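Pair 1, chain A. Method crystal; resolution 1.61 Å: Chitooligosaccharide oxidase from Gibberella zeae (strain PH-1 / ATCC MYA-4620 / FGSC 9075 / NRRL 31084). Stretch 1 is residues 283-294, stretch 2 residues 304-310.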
# COMPACT_ATOMS: atom_id res chain seq x y z
N ILE A 283 2.85 -18.84 -9.60
CA ILE A 283 1.55 -19.39 -10.04
C ILE A 283 1.86 -20.67 -10.82
O ILE A 283 2.35 -20.63 -11.96
CB ILE A 283 0.74 -18.39 -10.85
CG1 ILE A 283 0.46 -17.13 -10.04
CG2 ILE A 283 -0.57 -19.00 -11.32
CD1 ILE A 283 0.04 -16.00 -10.90
N GLY A 284 1.64 -21.79 -10.18
CA GLY A 284 1.98 -23.11 -10.73
C GLY A 284 2.49 -24.02 -9.62
O GLY A 284 2.45 -23.63 -8.43
N ASP A 285 2.93 -25.22 -9.99
CA ASP A 285 3.31 -26.23 -8.97
C ASP A 285 4.80 -26.20 -8.62
O ASP A 285 5.61 -25.45 -9.20
CB ASP A 285 2.88 -27.63 -9.41
CG ASP A 285 3.57 -28.18 -10.63
OD1 ASP A 285 4.68 -27.75 -10.95
OD2 ASP A 285 3.00 -29.13 -11.21
N GLU A 286 5.15 -26.99 -7.62
CA GLU A 286 6.50 -26.93 -7.04
C GLU A 286 7.54 -27.33 -8.08
O GLU A 286 8.61 -26.66 -8.17
CB GLU A 286 6.58 -27.81 -5.80
CG GLU A 286 7.96 -27.75 -5.18
CD GLU A 286 8.07 -28.36 -3.80
OE1 GLU A 286 7.04 -28.78 -3.24
OE2 GLU A 286 9.19 -28.35 -3.25
N ALA A 287 7.31 -28.41 -8.83
CA ALA A 287 8.31 -28.87 -9.81
C ALA A 287 8.62 -27.76 -10.81
O ALA A 287 9.82 -27.55 -11.11
CB ALA A 287 7.82 -30.14 -10.48
N SER A 288 7.59 -27.05 -11.28
CA SER A 288 7.69 -25.96 -12.28
C SER A 288 8.46 -24.79 -11.65
O SER A 288 9.30 -24.20 -12.34
CB SER A 288 6.34 -25.52 -12.78
OG SER A 288 5.72 -26.55 -13.54
N LEU A 289 8.16 -24.49 -10.39
CA LEU A 289 8.87 -23.39 -9.65
C LEU A 289 10.36 -23.73 -9.56
O LEU A 289 11.22 -22.86 -9.84
CB LEU A 289 8.23 -23.21 -8.28
CG LEU A 289 8.82 -22.14 -7.37
CD1 LEU A 289 9.92 -22.69 -6.51
CD2 LEU A 289 9.28 -20.92 -8.16
N ARG A 290 10.69 -24.96 -9.16
CA ARG A 290 12.11 -25.36 -9.03
C ARG A 290 12.80 -25.25 -10.38
O ARG A 290 13.94 -24.75 -10.40
CB ARG A 290 12.17 -26.75 -8.39
CG ARG A 290 11.79 -26.74 -6.91
CD ARG A 290 12.03 -28.06 -6.23
NE ARG A 290 11.62 -28.03 -4.85
CZ ARG A 290 12.35 -27.57 -3.85
NH1 ARG A 290 13.56 -27.11 -4.07
NH2 ARG A 290 11.87 -27.61 -2.62
N LYS A 291 12.16 -25.65 -11.48
CA LYS A 291 12.79 -25.50 -12.82
C LYS A 291 12.99 -24.03 -13.17
O LYS A 291 14.09 -23.64 -13.60
CB LYS A 291 11.98 -26.23 -13.88
CG LYS A 291 12.03 -27.74 -13.75
CD LYS A 291 11.07 -28.50 -14.65
CE LYS A 291 10.76 -29.89 -14.09
NZ LYS A 291 10.72 -30.91 -15.16
N ALA A 292 12.00 -23.19 -12.86
CA ALA A 292 12.04 -21.74 -13.18
C ALA A 292 13.13 -21.03 -12.39
O ALA A 292 13.71 -20.04 -12.93
CB ALA A 292 10.70 -21.11 -12.89
N LEU A 293 13.39 -21.44 -11.15
CA LEU A 293 14.42 -20.76 -10.30
C LEU A 293 15.83 -21.30 -10.51
O LEU A 293 16.77 -20.69 -10.01
CB LEU A 293 14.02 -20.92 -8.83
CG LEU A 293 12.93 -20.00 -8.35
CD1 LEU A 293 12.71 -20.24 -6.85
CD2 LEU A 293 13.25 -18.55 -8.63
N GLN A 294 15.99 -22.45 -11.17
CA GLN A 294 17.31 -23.10 -11.24
C GLN A 294 18.37 -22.12 -11.76
O GLN A 294 19.46 -22.11 -11.22
CB GLN A 294 17.21 -24.41 -12.04
CG GLN A 294 18.33 -25.39 -11.73
CD GLN A 294 18.66 -25.63 -10.27
OE1 GLN A 294 17.80 -25.75 -9.41
NE2 GLN A 294 19.94 -25.70 -9.97
N GLN A 304 19.66 -23.77 -1.14
CA GLN A 304 18.49 -24.68 -1.31
C GLN A 304 17.21 -23.83 -1.34
O GLN A 304 17.07 -22.90 -0.53
CB GLN A 304 18.40 -25.68 -0.15
CG GLN A 304 17.48 -26.88 -0.41
CD GLN A 304 16.56 -27.35 0.72
OE1 GLN A 304 16.72 -27.03 1.90
NE2 GLN A 304 15.57 -28.14 0.34
N VAL A 305 16.35 -24.14 -2.28
CA VAL A 305 14.99 -23.57 -2.35
C VAL A 305 14.09 -24.43 -1.47
O VAL A 305 14.08 -25.66 -1.68
CB VAL A 305 14.49 -23.57 -3.80
CG1 VAL A 305 13.05 -23.13 -3.93
CG2 VAL A 305 15.41 -22.71 -4.67
N THR A 306 13.36 -23.80 -0.57
CA THR A 306 12.22 -24.45 0.12
C THR A 306 10.94 -23.95 -0.56
O THR A 306 10.88 -22.79 -0.95
CB THR A 306 12.21 -24.20 1.63
OG1 THR A 306 12.04 -22.81 1.88
CG2 THR A 306 13.48 -24.70 2.31
N ALA A 307 9.95 -24.80 -0.73
CA ALA A 307 8.75 -24.44 -1.51
C ALA A 307 7.59 -25.36 -1.16
O ALA A 307 7.79 -26.60 -0.88
CB ALA A 307 9.04 -24.49 -2.98
N THR A 308 6.41 -24.79 -1.18
CA THR A 308 5.17 -25.53 -0.88
C THR A 308 4.09 -25.06 -1.83
O THR A 308 3.86 -23.85 -1.92
CB THR A 308 4.74 -25.34 0.57
OG1 THR A 308 5.79 -25.74 1.46
CG2 THR A 308 3.50 -26.15 0.86
N THR A 309 3.41 -26.01 -2.47
CA THR A 309 2.25 -25.68 -3.30
C THR A 309 0.99 -25.72 -2.44
O THR A 309 0.70 -26.80 -1.81
CB THR A 309 2.15 -26.60 -4.51
OG1 THR A 309 3.38 -26.55 -5.21
CG2 THR A 309 1.03 -26.21 -5.45
N VAL A 310 0.20 -24.68 -2.53
CA VAL A 310 -1.10 -24.52 -1.83
C VAL A 310 -2.10 -23.95 -2.84
O VAL A 310 -1.76 -23.83 -4.02
CB VAL A 310 -0.92 -23.62 -0.60
CG1 VAL A 310 -0.05 -24.28 0.45
CG2 VAL A 310 -0.33 -22.27 -0.96
O HOH W 1 4.33 -28.67 -2.73

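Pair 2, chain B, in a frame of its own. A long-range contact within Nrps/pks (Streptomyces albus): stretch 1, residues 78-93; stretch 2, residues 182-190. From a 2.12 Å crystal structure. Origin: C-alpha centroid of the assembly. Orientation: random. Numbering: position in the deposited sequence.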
# COMPACT_ATOMS: atom_id res chain seq x y z
N ASP B 78 -15.07 -5.40 14.43
CA ASP B 78 -13.94 -6.30 14.60
C ASP B 78 -13.16 -5.90 15.87
O ASP B 78 -12.69 -4.76 15.99
CB ASP B 78 -13.07 -6.22 13.33
CG ASP B 78 -11.82 -7.10 13.37
OD1 ASP B 78 -11.56 -7.81 14.37
OD2 ASP B 78 -11.08 -7.04 12.36
N PRO B 79 -12.97 -6.84 16.79
CA PRO B 79 -12.21 -6.47 17.98
C PRO B 79 -10.77 -6.04 17.73
O PRO B 79 -10.21 -5.34 18.57
CB PRO B 79 -12.26 -7.72 18.88
CG PRO B 79 -12.94 -8.79 18.08
CD PRO B 79 -13.70 -8.13 16.96
N GLN B 80 -10.19 -6.43 16.60
CA GLN B 80 -8.87 -5.93 16.22
C GLN B 80 -8.92 -4.42 16.06
O GLN B 80 -7.94 -3.75 16.36
CB GLN B 80 -8.40 -6.59 14.92
CG GLN B 80 -8.26 -8.11 14.99
CD GLN B 80 -7.76 -8.72 13.68
OE1 GLN B 80 -6.76 -9.40 13.68
NE2 GLN B 80 -8.48 -8.48 12.55
N ALA B 81 -10.05 -3.87 15.62
CA ALA B 81 -10.15 -2.45 15.42
C ALA B 81 -10.17 -1.74 16.78
O ALA B 81 -9.52 -0.70 16.96
CB ALA B 81 -11.37 -2.10 14.58
N LEU B 82 -10.90 -2.28 17.73
CA LEU B 82 -10.97 -1.68 19.06
C LEU B 82 -9.61 -1.73 19.75
O LEU B 82 -9.22 -0.78 20.40
CB LEU B 82 -11.97 -2.41 19.91
CG LEU B 82 -13.39 -2.39 19.33
CD1 LEU B 82 -14.35 -3.27 20.09
CD2 LEU B 82 -13.89 -0.97 19.41
N LEU B 83 -8.89 -2.83 19.60
CA LEU B 83 -7.58 -2.94 20.17
C LEU B 83 -6.60 -1.94 19.56
O LEU B 83 -5.77 -1.40 20.26
CB LEU B 83 -7.08 -4.35 19.93
CG LEU B 83 -5.75 -4.77 20.51
CD1 LEU B 83 -5.72 -4.56 21.98
CD2 LEU B 83 -5.47 -6.24 20.18
N LEU B 84 -6.65 -1.76 18.25
CA LEU B 84 -5.81 -0.77 17.58
C LEU B 84 -6.10 0.65 18.06
O LEU B 84 -5.19 1.47 18.16
CB LEU B 84 -6.04 -0.78 16.08
CG LEU B 84 -5.21 -1.80 15.35
CD1 LEU B 84 -5.64 -1.72 13.88
CD2 LEU B 84 -3.70 -1.53 15.45
N LEU B 85 -7.37 0.97 18.31
CA LEU B 85 -7.71 2.29 18.84
C LEU B 85 -7.00 2.56 20.20
O LEU B 85 -6.40 3.62 20.40
CB LEU B 85 -9.23 2.45 19.03
CG LEU B 85 -9.99 2.68 17.71
CD1 LEU B 85 -11.47 2.50 17.93
CD2 LEU B 85 -9.74 4.11 17.24
N GLU B 86 -7.06 1.58 21.09
CA GLU B 86 -6.37 1.69 22.39
C GLU B 86 -4.90 1.82 22.19
O GLU B 86 -4.27 2.68 22.79
CB GLU B 86 -6.56 0.47 23.30
CG GLU B 86 -7.87 0.33 23.95
CD GLU B 86 -7.92 -0.77 25.04
OE1 GLU B 86 -6.90 -1.48 25.32
OE2 GLU B 86 -9.02 -0.93 25.61
N GLU B 87 -4.33 0.90 21.44
CA GLU B 87 -2.87 0.92 21.32
C GLU B 87 -2.35 2.14 20.59
O GLU B 87 -1.25 2.57 20.85
CB GLU B 87 -2.35 -0.32 20.65
CG GLU B 87 -2.51 -1.52 21.53
CD GLU B 87 -1.69 -1.42 22.83
OE1 GLU B 87 -0.53 -0.88 22.87
OE2 GLU B 87 -2.23 -1.89 23.82
N THR B 88 -3.11 2.67 19.63
CA THR B 88 -2.68 3.90 18.95
C THR B 88 -2.72 5.04 19.97
O THR B 88 -1.77 5.82 20.03
CB THR B 88 -3.53 4.19 17.72
OG1 THR B 88 -3.41 3.09 16.81
CG2 THR B 88 -3.14 5.52 17.08
N LEU B 89 -3.79 5.14 20.76
CA LEU B 89 -3.82 6.11 21.83
C LEU B 89 -2.59 5.97 22.74
O LEU B 89 -1.97 6.98 23.08
CB LEU B 89 -5.08 6.00 22.65
CG LEU B 89 -5.16 6.92 23.86
CD1 LEU B 89 -5.12 8.41 23.48
CD2 LEU B 89 -6.40 6.59 24.62
N PHE B 90 -2.23 4.74 23.11
CA PHE B 90 -1.10 4.55 23.98
C PHE B 90 0.22 4.90 23.31
O PHE B 90 1.16 5.35 23.97
CB PHE B 90 -1.05 3.12 24.53
CG PHE B 90 -2.25 2.71 25.38
CD1 PHE B 90 -3.07 3.62 25.98
CD2 PHE B 90 -2.54 1.37 25.53
CE1 PHE B 90 -4.18 3.22 26.73
CE2 PHE B 90 -3.65 0.96 26.29
CZ PHE B 90 -4.46 1.88 26.89
N ALA B 91 0.34 4.71 22.00
CA ALA B 91 1.56 5.13 21.32
C ALA B 91 1.69 6.64 21.30
O ALA B 91 2.78 7.17 21.46
CB ALA B 91 1.61 4.58 19.92
N PHE B 92 0.59 7.35 21.14
CA PHE B 92 0.63 8.81 21.21
C PHE B 92 1.05 9.29 22.60
O PHE B 92 1.84 10.22 22.73
CB PHE B 92 -0.73 9.43 20.88
CG PHE B 92 -1.17 9.23 19.46
CD1 PHE B 92 -0.31 8.94 18.45
CD2 PHE B 92 -2.49 9.34 19.14
CE1 PHE B 92 -0.72 8.78 17.12
CE2 PHE B 92 -2.92 9.23 17.80
CZ PHE B 92 -2.03 8.95 16.80
N CYS B 93 0.47 8.68 23.64
CA CYS B 93 0.92 8.88 25.03
C CYS B 93 2.43 8.69 25.17
O CYS B 93 3.13 9.53 25.74
CB CYS B 93 0.23 7.90 25.96
SG CYS B 93 -1.54 8.37 26.08
N ALA B 182 3.68 9.35 10.49
CA ALA B 182 2.98 8.11 10.14
C ALA B 182 2.75 7.20 11.34
O ALA B 182 3.65 7.02 12.19
CB ALA B 182 3.77 7.34 9.11
N VAL B 183 1.57 6.64 11.41
CA VAL B 183 1.29 5.61 12.36
C VAL B 183 1.44 4.29 11.60
O VAL B 183 0.85 4.12 10.52
CB VAL B 183 -0.17 5.72 12.84
CG1 VAL B 183 -0.56 4.52 13.64
CG2 VAL B 183 -0.41 6.98 13.63
N VAL B 184 2.20 3.36 12.14
CA VAL B 184 2.38 2.04 11.54
C VAL B 184 2.01 1.03 12.61
O VAL B 184 2.49 1.10 13.72
CB VAL B 184 3.84 1.85 11.12
CG1 VAL B 184 4.15 0.44 10.65
CG2 VAL B 184 4.15 2.78 9.99
N ALA B 185 1.18 0.06 12.27
CA ALA B 185 0.73 -0.91 13.23
C ALA B 185 0.67 -2.27 12.60
O ALA B 185 0.53 -2.42 11.40
CB ALA B 185 -0.68 -0.58 13.70
N GLY B 186 0.65 -3.26 13.46
CA GLY B 186 0.33 -4.63 13.07
C GLY B 186 -0.58 -5.18 14.14
O GLY B 186 -0.39 -4.88 15.32
N VAL B 187 -1.53 -6.01 13.74
CA VAL B 187 -2.48 -6.55 14.68
C VAL B 187 -2.93 -7.95 14.23
O VAL B 187 -3.15 -8.20 13.04
CB VAL B 187 -3.73 -5.63 14.84
CG1 VAL B 187 -4.56 -5.55 13.56
CG2 VAL B 187 -4.62 -6.08 15.96
N THR B 188 -3.07 -8.85 15.20
CA THR B 188 -3.74 -10.14 14.99
C THR B 188 -4.44 -10.54 16.24
O THR B 188 -3.84 -10.56 17.30
CB THR B 188 -2.74 -11.28 14.70
OG1 THR B 188 -2.10 -11.04 13.46
CG2 THR B 188 -3.46 -12.64 14.64
N LEU B 189 -5.72 -10.83 16.12
CA LEU B 189 -6.46 -11.55 17.12
C LEU B 189 -6.99 -12.82 16.44
O LEU B 189 -7.36 -12.79 15.27
CB LEU B 189 -7.64 -10.74 17.64
CG LEU B 189 -7.25 -9.57 18.55
CD1 LEU B 189 -8.50 -8.80 18.99
CD2 LEU B 189 -6.50 -10.04 19.79
N LEU B 190 -7.04 -13.91 17.17
CA LEU B 190 -7.49 -15.16 16.59
C LEU B 190 -8.98 -15.22 16.61
O LEU B 190 -9.57 -14.78 17.57
CB LEU B 190 -6.89 -16.36 17.35
CG LEU B 190 -5.37 -16.43 17.15
CD1 LEU B 190 -4.77 -17.66 17.78
CD2 LEU B 190 -5.01 -16.38 15.68
O HOH W 2 -4.91 -9.52 11.64

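In both pairs a helix lies across one strand and runs nearly against it: the axes approach to 8.7 Å in each, and their N-to-C directions differ by 144° in pair 1 and 141° in pair 2. Fourteen central residues superpose with an RMSD of 0.8 Å. The strand sets the rhythm, because alternate CA-to-CB bonds point toward the helix: Val A305, Ala A307 and Thr A309 in pair 1, matched by Ala B185, Val B187 and Leu B189 in pair 2. Leu B189 keeps the alternation just past the end of the strand.

Asp A285 matches Pro B79. Asp A285 starts sideways, its end leading away, and caps its helix, OD1 accepting from Ser A288 N; Pro B79 points toward the strand, its CB 3.9 Å from Leu B189 CD1. Next come Glu A286, pointing toward the strand, and Gln B80, which starts sideways and brings its end nearer. Gln B80 OE1 accepts a hydrogen bond from Leu B189 N at 3.0 Å; water 2 also donates to that OE1 and to Val B187 O. Glu A286 reaches the matching strand residue through water 1, which donates to OE1 of Glu A286 and accepts from N of Thr A309, both at 2.8 Å. Its OE2 forms a salt bridge with Arg A290, NH2 to OE2 2.9 Å.

One turn on, Leu A289 and Leu B83 match, and both point toward the strand. Leu A289 CD1 sits 4.1 Å from both Val A305 CG1 and Ala A307 CB; Leu B83 CD2 lies 4.0 Å from Leu B189 CD2 and 4.3 Å from Val B187 CG2. Both touch the matched Ala A307 and Val B187, but the second neighbour differs; chi2 also differs, -90° in Leu A289 and p in Leu B83.

Arg A290 and Leu B84 match but differ in chemistry. Both start sideways and bring their ends nearer. Arg A290 NH1 donates to Val A305 O at 2.8 Å, with a weak second bond from NH2. Leu B84 packs CD2 3.6 Å from Ala B185 CB and CD1 4.0 Å from Val B187 CG1, so the larger Val B187 meets both leucines. Thr A309 OG1 lies 3.0 Å from Glu A286 N, where Leu B189 packs on Pro B79 and Leu B83.

Further along, where Leu A293 matches Glu B87, Leu A293 CD1 packs 4.1 Å from Val A305 CG1, whereas Glu B87 remains out of reach.

For a designer, the shared crossing places the same positions face to face but settles neither their chemistry nor every contact.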